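Putative 4-Hydroxy-2-oxoglutarate aldolase / 2-dehydro-3-deoxyphosphogluconate aldolase (Yersinia enterocolitica, PDB 3LM7) is a putative aldolase of the KDGP aldolase family, in the TIM-barrel clan, whose own function is not established. Local coordinates at residues Ala74-Pro77 with Arg78-Val81; Val147-Ala150 with Ile151-Lys155; Glu59-Leu63 with Ile64-Leu68. All coordinates share one frame; numbering follows the deposited sequence.

Interaction 1: Ala74-Pro77 with Arg78-Val81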
ATOM      1  N   ALA A  74      13.499  15.738  19.106  1.00 21.22           N
ATOM      2  CA  ALA A  74      14.267  14.508  19.450  1.00 21.27           C
ATOM      3  C   ALA A  74      13.373  13.471  20.256  1.00 20.54           C
ATOM      4  O   ALA A  74      13.824  12.832  21.249  1.00 18.46           O
ATOM      5  CB  ALA A  74      15.619  14.907  20.219  1.00 21.93           C
ATOM      6  N   GLY A  75      12.108  13.353  19.816  1.00 19.13           N
ATOM      7  CA  GLY A  75      11.082  12.473  20.448  1.00 17.75           C
ATOM      8  C   GLY A  75      10.776  12.781  21.925  1.00 18.72           C
ATOM      9  O   GLY A  75      10.296  11.868  22.679  1.00 17.56           O
ATOM     10  N   ASP A  76      11.037  14.045  22.361  1.00 16.53           N
ATOM     11  CA  ASP A  76      10.894  14.413  23.805  1.00 16.14           C
ATOM     12  C   ASP A  76       9.398  14.307  24.236  1.00 15.29           C
ATOM     13  O   ASP A  76       8.534  15.043  23.718  1.00 14.02           O
ATOM     14  CB  ASP A  76      11.432  15.821  24.036  1.00 15.69           C
ATOM     15  CG  ASP A  76      11.185  16.367  25.439  1.00 16.63           C
ATOM     16  OD1 ASP A  76      10.579  15.782  26.403  1.00 17.30           O
ATOM     17  OD2 ASP A  76      11.639  17.493  25.584  1.00 16.92           O
ATOM     18  N   PRO A  77       9.087  13.397  25.191  1.00 13.95           N
ATOM     19  CA  PRO A  77       7.660  13.154  25.466  1.00 12.82           C
ATOM     20  C   PRO A  77       6.969  14.305  26.188  1.00 12.03           C
ATOM     21  O   PRO A  77       5.780  14.415  26.112  1.00 10.27           O
ATOM     22  CB  PRO A  77       7.678  11.898  26.342  1.00 10.94           C
ATOM     23  CG  PRO A  77       8.969  11.959  27.046  1.00 13.62           C
ATOM     24  CD  PRO A  77       9.955  12.589  26.049  1.00 14.17           C
ATOM     25  N   ARG A  78       7.714  15.164  26.866  1.00 11.77           N
ATOM     26  CA  ARG A  78       7.115  16.339  27.487  1.00 14.02           C
ATOM     27  C   ARG A  78       6.437  17.320  26.473  1.00 14.21           C
ATOM     28  O   ARG A  78       5.583  18.134  26.854  1.00 14.83           O
ATOM     29  CB  ARG A  78       8.220  17.097  28.244  1.00 15.91           C
ATOM     30  CG  ARG A  78       8.814  16.270  29.434  1.00 19.78           C
ATOM     31  CD  ARG A  78      10.065  16.923  30.049  1.00 23.78           C
ATOM     32  NE  ARG A  78      11.143  17.063  29.054  1.00 30.79           N
ATOM     33  CZ  ARG A  78      12.289  17.741  29.238  1.00 35.95           C
ATOM     34  NH1 ARG A  78      12.539  18.340  30.400  1.00 33.59           N
ATOM     35  NH2 ARG A  78      13.191  17.837  28.258  1.00 34.40           N
ATOM     36  N   GLN A  79       6.772  17.209  25.199  1.00 12.59           N
ATOM     37  CA  GLN A  79       6.134  18.060  24.177  1.00 10.97           C
ATOM     38  C   GLN A  79       4.879  17.427  23.588  1.00 10.54           C
ATOM     39  O   GLN A  79       4.214  18.016  22.675  1.00 10.13           O
ATOM     40  CB  GLN A  79       7.113  18.257  23.024  1.00 11.25           C
ATOM     41  CG  GLN A  79       8.378  19.024  23.461  1.00 12.55           C
ATOM     42  CD  GLN A  79       8.049  20.421  23.918  1.00 17.92           C
ATOM     43  OE1 GLN A  79       7.458  21.220  23.171  1.00 18.39           O
ATOM     44  NE2 GLN A  79       8.395  20.721  25.164  1.00 12.46           N
ATOM     45  N   SER A  80       4.520  16.239  24.078  1.00  8.17           N
ATOM     46  CA  SER A  80       3.383  15.504  23.458  1.00  8.33           C
ATOM     47  C   SER A  80       2.040  16.249  23.415  1.00  9.09           C
ATOM     48  O   SER A  80       1.372  16.286  22.390  1.00  8.70           O
ATOM     49  CB  SER A  80       3.205  14.095  24.071  1.00  8.15           C
ATOM     50  OG  SER A  80       2.026  13.469  23.526  1.00  6.96           O
ATOM     51  N   VAL A  81       1.652  16.877  24.526  1.00  9.34           N
ATOM     52  CA  VAL A  81       0.384  17.592  24.533  1.00 10.38           C
ATOM     53  C   VAL A  81       0.472  18.841  23.625  1.00  8.84           C
ATOM     54  O   VAL A  81      -0.471  19.163  22.890  1.00  7.97           O
ATOM     55  CB  VAL A  81       0.019  18.007  25.994  1.00 10.70           C
ATOM     56  CG1 VAL A  81      -1.082  19.175  26.029  1.00 12.01           C
ATOM     57  CG2 VAL A  81      -0.383  16.727  26.808  1.00 12.89           C
TER
HETATM   58  O   HOH W   1      10.509  19.543  26.772  1.00 29.39           O
HETATM   59  O   HOH W   2       3.127  16.080  26.944  1.00 11.33           O
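The guanidinium of R78 has the carboxylate of D76 at its edge and a water over one face. The two flat groups are turned 36° against each other, so the side-on grip is uneven. R78 NE meets D76 OD1 at 3.0 Å in an almost straight salt bridge, on the syn side of the carboxylate and within the guanidinium plane. R78 NH2 instead reaches D76 OD2 at 3.1 Å from above the carboxylate plane. D76 OD1 takes a further bond from the backbone R78 N, 3.0 Å away, which closes an Asx turn across P77. A bend at chi3 of R78 (-60°) folds the guanidinium back onto the carboxylate. Two backbone bonds, Q79 N to D76 O at 3.2 Å and S80 N to P77 O at 3.0 Å, lead into helix 80-90 from the loop after strand 68-71, at the C-terminal end of the sheet, where TIM-barrel enzymes usually carry their active site. The face water bridges D76 OD2 and Q79 NE2, while K45 forms a second salt bridge to OD2 and S44 bonds Q79 OE1. With both oxygens held by several donors, the buried D76 carboxylate is probably fixed in rotation, its charge shared between two cationic side chains.

Interaction 2: Val147-Ala150 with Ile151-Lys155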
ATOM      1  N   VAL A 147       5.368  -7.026  18.994  1.00  7.28           N
ATOM      2  CA  VAL A 147       5.247  -6.065  17.879  1.00  8.15           C
ATOM      3  C   VAL A 147       3.818  -6.021  17.318  1.00  8.92           C
ATOM      4  O   VAL A 147       3.270  -4.894  17.129  1.00  8.12           O
ATOM      5  CB  VAL A 147       6.319  -6.330  16.759  1.00  7.58           C
ATOM      6  CG1 VAL A 147       6.058  -5.466  15.492  1.00  7.42           C
ATOM      7  CG2 VAL A 147       7.760  -6.099  17.385  1.00  7.68           C
ATOM      8  N   THR A 148       3.238  -7.194  17.010  1.00  9.07           N
ATOM      9  CA  THR A 148       1.911  -7.221  16.406  1.00  8.93           C
ATOM     10  C   THR A 148       0.878  -6.553  17.326  1.00  7.87           C
ATOM     11  O   THR A 148      -0.084  -5.801  16.878  1.00  7.74           O
ATOM     12  CB  THR A 148       1.477  -8.664  16.101  1.00 11.68           C
ATOM     13  OG1 THR A 148       1.709  -9.518  17.278  1.00 13.59           O
ATOM     14  CG2 THR A 148       2.279  -9.140  14.850  1.00 10.78           C
ATOM     15  N   THR A 149       1.039  -6.826  18.607  1.00  6.19           N
ATOM     16  CA  THR A 149       0.109  -6.189  19.587  1.00  6.27           C
ATOM     17  C   THR A 149       0.321  -4.679  19.618  1.00  6.13           C
ATOM     18  O   THR A 149      -0.673  -3.951  19.641  1.00  5.92           O
ATOM     19  CB  THR A 149       0.312  -6.798  20.984  1.00  7.01           C
ATOM     20  OG1 THR A 149       0.236  -8.244  20.850  1.00  5.63           O
ATOM     21  CG2 THR A 149      -0.828  -6.280  21.969  1.00  7.02           C
ATOM     22  N   ALA A 150       1.575  -4.178  19.596  1.00  5.39           N
ATOM     23  CA  ALA A 150       1.804  -2.703  19.582  1.00  4.93           C
ATOM     24  C   ALA A 150       1.222  -2.085  18.341  1.00  5.55           C
ATOM     25  O   ALA A 150       0.604  -1.028  18.426  1.00  4.94           O
ATOM     26  CB  ALA A 150       3.345  -2.346  19.677  1.00  6.68           C
ATOM     27  N   ILE A 151       1.362  -2.758  17.190  1.00  3.39           N
ATOM     28  CA  ILE A 151       0.747  -2.222  15.954  1.00  5.49           C
ATOM     29  C   ILE A 151      -0.778  -2.138  16.097  1.00  4.68           C
ATOM     30  O   ILE A 151      -1.433  -1.115  15.756  1.00  5.28           O
ATOM     31  CB  ILE A 151       1.101  -3.106  14.725  1.00  4.74           C
ATOM     32  CG1 ILE A 151       2.591  -2.816  14.330  1.00  7.58           C
ATOM     33  CG2 ILE A 151       0.211  -2.760  13.575  1.00  6.53           C
ATOM     34  CD1 ILE A 151       3.168  -3.908  13.377  1.00  9.93           C
ATOM     35  N   ALA A 152      -1.369  -3.218  16.618  1.00  4.52           N
ATOM     36  CA  ALA A 152      -2.833  -3.197  16.752  1.00  5.91           C
ATOM     37  C   ALA A 152      -3.276  -2.062  17.713  1.00  5.04           C
ATOM     38  O   ALA A 152      -4.326  -1.434  17.521  1.00  5.60           O
ATOM     39  CB  ALA A 152      -3.350  -4.585  17.273  1.00  5.03           C
HETATM   40  N   MSE A 153      -2.520  -1.860  18.798  1.00  3.65           N
HETATM   41  CA  MSE A 153      -2.870  -0.736  19.740  1.00  4.67           C
HETATM   42  C   MSE A 153      -2.734   0.630  19.037  1.00  5.02           C
HETATM   43  O   MSE A 153      -3.612   1.512  19.207  1.00  4.12           O
HETATM   44  CB  MSE A 153      -1.986  -0.775  21.016  1.00  2.00           C
HETATM   45  CG  MSE A 153      -2.281  -2.011  21.808  1.00  4.00           C
HETATM   46 SE   MSE A 153      -1.070  -2.232  23.336  1.00  8.46          SE
HETATM   47  CE  MSE A 153      -1.840  -0.863  24.475  1.00 11.39           C
ATOM     48  N   LEU A 154      -1.658   0.828  18.267  1.00  4.74           N
ATOM     49  CA  LEU A 154      -1.501   2.085  17.469  1.00  4.65           C
ATOM     50  C   LEU A 154      -2.701   2.283  16.531  1.00  5.90           C
ATOM     51  O   LEU A 154      -3.298   3.392  16.507  1.00  7.04           O
ATOM     52  CB  LEU A 154      -0.200   2.022  16.668  1.00  4.65           C
ATOM     53  CG  LEU A 154       1.035   2.239  17.575  1.00  4.91           C
ATOM     54  CD1 LEU A 154       2.311   2.025  16.829  1.00  4.82           C
ATOM     55  CD2 LEU A 154       1.103   3.682  18.207  1.00  5.99           C
ATOM     56  N   LYS A 155      -3.113   1.203  15.834  1.00  5.24           N
ATOM     57  CA  LYS A 155      -4.312   1.312  14.959  1.00  6.77           C
ATOM     58  C   LYS A 155      -5.550   1.677  15.764  1.00  5.78           C
ATOM     59  O   LYS A 155      -6.336   2.578  15.359  1.00  6.02           O
ATOM     60  CB  LYS A 155      -4.587  -0.003  14.214  1.00  6.61           C
ATOM     61  CG  LYS A 155      -3.541  -0.400  13.099  1.00  8.71           C
ATOM     62  CD  LYS A 155      -4.019  -1.765  12.486  1.00  9.65           C
ATOM     63  CE  LYS A 155      -3.239  -2.164  11.256  1.00 10.42           C
ATOM     64  NZ  LYS A 155      -3.620  -3.556  10.962  1.00 11.58           N
TER
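V147 and I151 meet one turn apart on helix 147-156, and the same spacing recurs in every backbone bond. Hydrogen bonds run from I151 N to V147 O, A152 N to T148 O, M153 N to T149 O and L154 N to A150 O, each 2.9 Å long and close to straight, as in a regular alpha-helix.

Apolar contact comes from branch ends. With its CG1 anti to the backbone N (chi1 171°), V147 turns this methyl forward along the helix, and it lies 3.9 Å from I151 CD1, the two side chains passing at a slant. F178 and A182 of helix 173-185 pack on V147, and V162 of strand 161-164 on I151 and L154.

A third set is of van der Waals contacts between side-chain carbons and backbone oxygens. L154 CG comes within 3.4 Å of A150 O, and CG of M153, built as selenomethionine, within 3.3 Å of T149 O. M153 SE lies 4.3 Å from T149 CG2.

At the far end, K155 NZ bonds T186 O and forms a salt bridge with the terminal carboxylate of Q249 of the second subunit. The pattern of burial makes the helix amphipathic, with V147, A150, I151 and L154 inside and T148, T149 and A152 on the exposed flank. Because the i to i+4 bonds satisfy the amides and carbonyls they join, burying these costs no hydrogen bond.

Interaction 3: Glu59-Leu63 with Ile64-Leu68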
ATOM      1  N   GLU A  59       3.474  29.651   8.538  1.00 12.54           N
ATOM      2  CA  GLU A  59       4.357  30.303   7.572  1.00 10.98           C
ATOM      3  C   GLU A  59       5.243  29.272   6.811  1.00 11.33           C
ATOM      4  O   GLU A  59       5.409  29.375   5.594  1.00  9.64           O
ATOM      5  CB  GLU A  59       5.222  31.375   8.280  1.00 11.18           C
ATOM      6  CG  GLU A  59       4.443  32.493   8.921  1.00 13.95           C
ATOM      7  CD  GLU A  59       5.358  33.556   9.601  1.00 18.40           C
ATOM      8  OE1 GLU A  59       6.471  33.798   9.111  1.00 17.65           O
ATOM      9  OE2 GLU A  59       4.926  34.125  10.612  1.00 20.04           O
ATOM     10  N   TYR A  60       5.841  28.293   7.514  1.00 10.38           N
ATOM     11  CA  TYR A  60       6.587  27.232   6.837  1.00 11.81           C
ATOM     12  C   TYR A  60       5.702  26.477   5.868  1.00 11.52           C
ATOM     13  O   TYR A  60       6.134  26.157   4.753  1.00 13.13           O
ATOM     14  CB  TYR A  60       7.115  26.193   7.881  1.00 11.70           C
ATOM     15  CG  TYR A  60       8.421  26.521   8.531  1.00 12.68           C
ATOM     16  CD1 TYR A  60       8.464  27.178   9.757  1.00 14.92           C
ATOM     17  CD2 TYR A  60       9.620  26.187   7.930  1.00 11.95           C
ATOM     18  CE1 TYR A  60       9.669  27.496  10.363  1.00 12.94           C
ATOM     19  CE2 TYR A  60      10.878  26.486   8.588  1.00 11.74           C
ATOM     20  CZ  TYR A  60      10.850  27.095   9.796  1.00 11.74           C
ATOM     21  OH  TYR A  60      11.995  27.395  10.456  1.00 15.71           O
ATOM     22  N   ALA A  61       4.491  26.129   6.296  1.00  9.90           N
ATOM     23  CA  ALA A  61       3.614  25.308   5.458  1.00 10.89           C
ATOM     24  C   ALA A  61       3.317  25.962   4.129  1.00 11.68           C
ATOM     25  O   ALA A  61       3.228  25.302   3.118  1.00  9.32           O
ATOM     26  CB  ALA A  61       2.274  25.022   6.222  1.00 10.72           C
ATOM     27  N   ALA A  62       3.121  27.286   4.171  1.00 12.98           N
ATOM     28  CA  ALA A  62       2.829  28.081   2.989  1.00 13.41           C
ATOM     29  C   ALA A  62       3.991  28.020   2.017  1.00 14.36           C
ATOM     30  O   ALA A  62       3.781  28.025   0.816  1.00 16.15           O
ATOM     31  CB  ALA A  62       2.569  29.536   3.418  1.00 13.31           C
ATOM     32  N   LEU A  63       5.223  27.909   2.509  1.00 14.34           N
ATOM     33  CA  LEU A  63       6.380  27.871   1.592  1.00 14.62           C
ATOM     34  C   LEU A  63       6.490  26.533   0.871  1.00 16.05           C
ATOM     35  O   LEU A  63       7.086  26.443  -0.224  1.00 15.01           O
ATOM     36  CB  LEU A  63       7.690  28.063   2.386  1.00 15.94           C
ATOM     37  CG  LEU A  63       7.732  29.400   3.093  1.00 16.23           C
ATOM     38  CD1 LEU A  63       8.966  29.480   4.004  1.00 17.03           C
ATOM     39  CD2 LEU A  63       7.835  30.446   1.946  1.00 21.91           C
ATOM     40  N   ILE A  64       5.936  25.480   1.497  1.00 14.97           N
ATOM     41  CA  ILE A  64       6.250  24.124   1.073  1.00 15.04           C
ATOM     42  C   ILE A  64       5.019  23.283   0.821  1.00 14.82           C
ATOM     43  O   ILE A  64       5.071  22.054   0.987  1.00 15.40           O
ATOM     44  CB  ILE A  64       7.209  23.431   2.096  1.00 15.41           C
ATOM     45  CG1 ILE A  64       6.588  23.334   3.492  1.00 16.09           C
ATOM     46  CG2 ILE A  64       8.570  24.163   2.201  1.00 14.50           C
ATOM     47  CD1 ILE A  64       7.497  22.625   4.510  1.00 17.58           C
ATOM     48  N   ASP A  65       3.904  23.922   0.429  1.00 13.34           N
ATOM     49  CA  ASP A  65       2.674  23.224   0.048  1.00 12.20           C
ATOM     50  C   ASP A  65       2.202  22.247   1.161  1.00  9.90           C
ATOM     51  O   ASP A  65       1.685  21.196   0.829  1.00  8.88           O
ATOM     52  CB  ASP A  65       2.856  22.371  -1.248  1.00 14.07           C
ATOM     53  CG  ASP A  65       3.397  23.198  -2.428  1.00 21.52           C
ATOM     54  OD1 ASP A  65       3.245  24.421  -2.375  1.00 25.06           O
ATOM     55  OD2 ASP A  65       3.991  22.613  -3.364  1.00 19.73           O
ATOM     56  N   ASN A  66       2.376  22.643   2.419  1.00  8.71           N
ATOM     57  CA  ASN A  66       1.953  21.839   3.603  1.00  8.78           C
ATOM     58  C   ASN A  66       2.786  20.595   3.925  1.00  9.71           C
ATOM     59  O   ASN A  66       2.346  19.730   4.711  1.00  8.62           O
ATOM     60  CB  ASN A  66       0.492  21.454   3.544  1.00  9.02           C
ATOM     61  CG  ASN A  66      -0.106  21.325   4.951  1.00  6.27           C
ATOM     62  OD1 ASN A  66       0.323  22.056   5.878  1.00  9.13           O
ATOM     63  ND2 ASN A  66      -1.013  20.358   5.137  1.00  8.22           N
ATOM     64  N   ALA A  67       3.978  20.517   3.333  1.00  8.33           N
ATOM     65  CA  ALA A  67       4.817  19.314   3.510  1.00  8.25           C
ATOM     66  C   ALA A  67       5.582  19.459   4.812  1.00  9.27           C
ATOM     67  O   ALA A  67       6.795  19.389   4.837  1.00 10.46           O
ATOM     68  CB  ALA A  67       5.705  19.132   2.309  1.00  9.68           C
ATOM     69  N   LEU A  68       4.811  19.615   5.902  1.00  8.05           N
ATOM     70  CA  LEU A  68       5.302  19.952   7.212  1.00  8.09           C
ATOM     71  C   LEU A  68       5.116  18.724   8.121  1.00  8.39           C
ATOM     72  O   LEU A  68       4.076  18.066   8.060  1.00  6.67           O
ATOM     73  CB  LEU A  68       4.447  21.131   7.742  1.00 10.19           C
ATOM     74  CG  LEU A  68       4.624  21.504   9.231  1.00 13.98           C
ATOM     75  CD1 LEU A  68       5.962  22.017   9.564  1.00 11.90           C
ATOM     76  CD2 LEU A  68       3.557  22.590   9.608  1.00 19.37           C
TER
HETATM   77  O   HOH W   3       2.447  26.577  -0.916  1.00 24.96           O
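A61 O is gripped by two backbone amides, N66 N at 2.9 Å and I64 N at 3.2 Å, which arrive from opposite faces of its carbonyl plane. The first of these bonds is nearly straight and spans five residues, closing the C-terminal end of helix 50-63. The chain then reverses through a type I' beta turn from I64 to A67, with both central residues, D65 and N66, at positive phi, and A67 N donates to I64 O at 3.0 Å. A67 is itself the centre of an inverse gamma turn that leads into strand 68-71. The turn is the helix-to-strand connection of a beta-alpha-beta unit, in which helix 50-63 links the neighbouring parallel strands 38-43 and 68-71.

I64 is where the helical conformation ends. I64 CG1 sits between the backbone N and the carbonyl carbon (chi1 61°), a placement that pushes this carbon to 3.1 Å from Y60 O. The side chain packs on V40 of strand 38-43, while the ring of Y60 leads away from the turn toward V42 and A27.

One water donates to both A62 O, at 2.6 Å, and D65 OD1, at 2.7 Å, tying the last helical turn to the reversal. The other carboxylate oxygen of D65 is bonded to the hydroxyl of Y31. N66 is anchored through ND2 to the backbone oxygens of K5 and Q91, and N66 OD1 lies against A61 CB at 3.6 Å. L68 CD2, at the start of the strand, comes to 4.4 Å from A61 CB.

Interactions 3 and 1 lie at the two ends of strand 68-71: the turn of interaction 3 delivers the chain into it, and the loop of interaction 1 carries the chain out of it into helix 80-90. Their centres are about 22 Å apart, and nearest atoms remain about 14 Å apart. Interaction 2 comes later in the chain, with its centre about 21 Å from that of interaction 1 and about 31 Å from that of interaction 3, which lies across the centre of the chain from it. No two of the contacts touch. The bound potassium ion is about 12 Å from the side chain of I151 in interaction 2, too far for direct coordination.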